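PDB 4Q6U: Rv3651-like N-terminal domain-containing protein from Mycobacterium tuberculosis, which is of unknown function but probably serves as a sensor protein, combining a GAF-like N-terminal domain with two PAS-like domains. Local coordinates for residues R231-I234 against G235-Q238. Numbering follows the deposited sequence.
Sequences RILI and GLAQ
Leu-236 meets the helix that precedes it through backbone and side chain together, at the point where helix 228-235 runs out. One residue earlier the pattern is still alpha-helical: Gly-235, which has no side chain and sits among the carbonyls of the last turn, sends its N to Arg-231 O at 3.1 Å, with an N-H...O angle of 147°. At Leu-236 the single N-H is shared, weakly with Ile-232 O (3.1 Å) and rather better with Leu-233 O, which it approaches from well above the carbonyl plane. Ala-237 N then bonds to Ile-234 O at 3.1 Å, again from above the plane but with a straighter N-H (160°), and Ala-237 CB lies 3.3 Å from that same Ile-234 O. The Ile-234 side chain turns away and touches Arg-151. The acceptor has thus moved from four residues back to three, the 3-10-like tightening of a helix at its C-terminal end, before the chain at Ala-237 turns extended.

The Leu-236 side chain follows the same carbonyls. Its CB sits 3.4 Å from Leu-233 O, and with CG anti to the carbonyl carbon (chi1 -76°) the branch lies back along the helix, CG 3.7 Å from Ile-232 O. Its CD1 comes within 4.5 Å of CD1 of Leu-233, a loose apolar touch, while Leu-329 of the second subunit packs on the same leucine. Ile-232 meets Leu-233 of that subunit, so this helix forms part of the dimer interface.

Leu-233 O also accepts a bond from Arg-243 NH1, whose cationic group probably offsets the negative end of the helix dipole and ties the last turn of the helix to strand 242-246.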
ATOM      1  N   ARG B 231      -1.747   0.895   9.198  1.00 23.67           N
ATOM      2  CA  ARG B 231      -2.284   1.468  10.423  1.00 25.79           C
ATOM      3  C   ARG B 231      -2.996   0.389  11.259  1.00 27.58           C
ATOM      4  O   ARG B 231      -2.897   0.367  12.482  1.00 26.68           O
ATOM      5  CB  ARG B 231      -3.224   2.626  10.093  1.00 28.01           C
ATOM      6  CG  ARG B 231      -2.490   3.849   9.540  1.00 27.86           C
ATOM      7  CD  ARG B 231      -3.447   4.928   9.043  1.00 43.41           C
ATOM      8  NE  ARG B 231      -2.733   6.151   8.680  1.00 53.73           N
ATOM      9  CZ  ARG B 231      -2.343   7.078   9.553  1.00 58.01           C
ATOM     10  NH1 ARG B 231      -2.603   6.931  10.847  1.00 56.48           N
ATOM     11  NH2 ARG B 231      -1.694   8.154   9.135  1.00 55.27           N
ATOM     12  N   ILE B 232      -3.686  -0.514  10.579  1.00 21.07           N
ATOM     13  CA  ILE B 232      -4.327  -1.648  11.236  1.00 21.39           C
ATOM     14  C   ILE B 232      -3.249  -2.574  11.848  1.00 24.14           C
ATOM     15  O   ILE B 232      -3.343  -2.982  13.001  1.00 25.32           O
ATOM     16  CB  ILE B 232      -5.231  -2.408  10.231  1.00 25.42           C
ATOM     17  CG1 ILE B 232      -6.404  -1.495   9.784  1.00 21.03           C
ATOM     18  CG2 ILE B 232      -5.788  -3.684  10.846  1.00 24.30           C
ATOM     19  CD1 ILE B 232      -7.225  -2.082   8.671  1.00 23.45           C
ATOM     20  N   LEU B 233      -2.206  -2.861  11.082  1.00 21.49           N
ATOM     21  CA  LEU B 233      -1.149  -3.752  11.560  1.00 20.94           C
ATOM     22  C   LEU B 233      -0.480  -3.191  12.816  1.00 22.87           C
ATOM     23  O   LEU B 233      -0.231  -3.917  13.791  1.00 31.76           O
ATOM     24  CB  LEU B 233      -0.118  -3.968  10.442  1.00 27.94           C
ATOM     25  CG  LEU B 233       0.409  -5.371  10.191  1.00 44.23           C
ATOM     26  CD1 LEU B 233      -0.750  -6.329   9.950  1.00 45.00           C
ATOM     27  CD2 LEU B 233       1.330  -5.340   8.989  1.00 42.26           C
ATOM     28  N   ILE B 234      -0.201  -1.889  12.796  1.00 28.85           N
ATOM     29  CA  ILE B 234       0.371  -1.196  13.946  1.00 26.67           C
ATOM     30  C   ILE B 234      -0.555  -1.290  15.156  1.00 32.04           C
ATOM     31  O   ILE B 234      -0.103  -1.487  16.293  1.00 29.43           O
ATOM     32  CB  ILE B 234       0.663   0.286  13.607  1.00 27.31           C
ATOM     33  CG1 ILE B 234       1.879   0.366  12.674  1.00 29.24           C
ATOM     34  CG2 ILE B 234       0.915   1.101  14.852  1.00 30.65           C
ATOM     35  CD1 ILE B 234       2.246   1.797  12.262  1.00 34.48           C
ATOM     36  N   GLY B 235      -1.856  -1.181  14.906  1.00 28.41           N
ATOM     37  CA  GLY B 235      -2.827  -1.267  15.977  1.00 27.06           C
ATOM     38  C   GLY B 235      -2.872  -2.638  16.631  1.00 25.35           C
ATOM     39  O   GLY B 235      -3.330  -2.759  17.761  1.00 31.59           O
ATOM     40  N   LEU B 236      -2.416  -3.668  15.921  1.00 27.48           N
ATOM     41  CA  LEU B 236      -2.406  -5.034  16.452  1.00 30.77           C
ATOM     42  C   LEU B 236      -1.195  -5.312  17.351  1.00 29.85           C
ATOM     43  O   LEU B 236      -1.075  -6.405  17.939  1.00 33.02           O
ATOM     44  CB  LEU B 236      -2.434  -6.050  15.305  1.00 27.34           C
ATOM     45  CG  LEU B 236      -3.783  -6.247  14.612  1.00 32.78           C
ATOM     46  CD1 LEU B 236      -3.605  -7.010  13.307  1.00 34.01           C
ATOM     47  CD2 LEU B 236      -4.741  -6.995  15.557  1.00 30.15           C
ATOM     48  N   ALA B 237      -0.301  -4.337  17.468  1.00 32.41           N
ATOM     49  CA  ALA B 237       0.880  -4.508  18.323  1.00 30.22           C
ATOM     50  C   ALA B 237       0.431  -4.754  19.762  1.00 35.19           C
ATOM     51  O   ALA B 237      -0.658  -4.341  20.164  1.00 32.00           O
ATOM     52  CB  ALA B 237       1.795  -3.302  18.244  1.00 29.79           C
ATOM     53  N   GLN B 238       1.263  -5.438  20.534  1.00 32.82           N
ATOM     54  CA  GLN B 238       0.891  -5.821  21.889  1.00 42.96           C
ATOM     55  C   GLN B 238       2.134  -5.828  22.758  1.00 41.63           C
ATOM     56  O   GLN B 238       3.164  -6.364  22.356  1.00 36.99           O
ATOM     57  CB  GLN B 238       0.221  -7.196  21.895  1.00 39.76           C
ATOM     58  CG  GLN B 238      -0.069  -7.751  23.273  1.00 49.16           C
ATOM     59  CD  GLN B 238      -1.452  -7.365  23.752  1.00 59.28           C
ATOM     60  OE1 GLN B 238      -2.376  -7.239  22.951  1.00 52.89           O
ATOM     61  NE2 GLN B 238      -1.599  -7.163  25.060  1.00 60.80           N
TER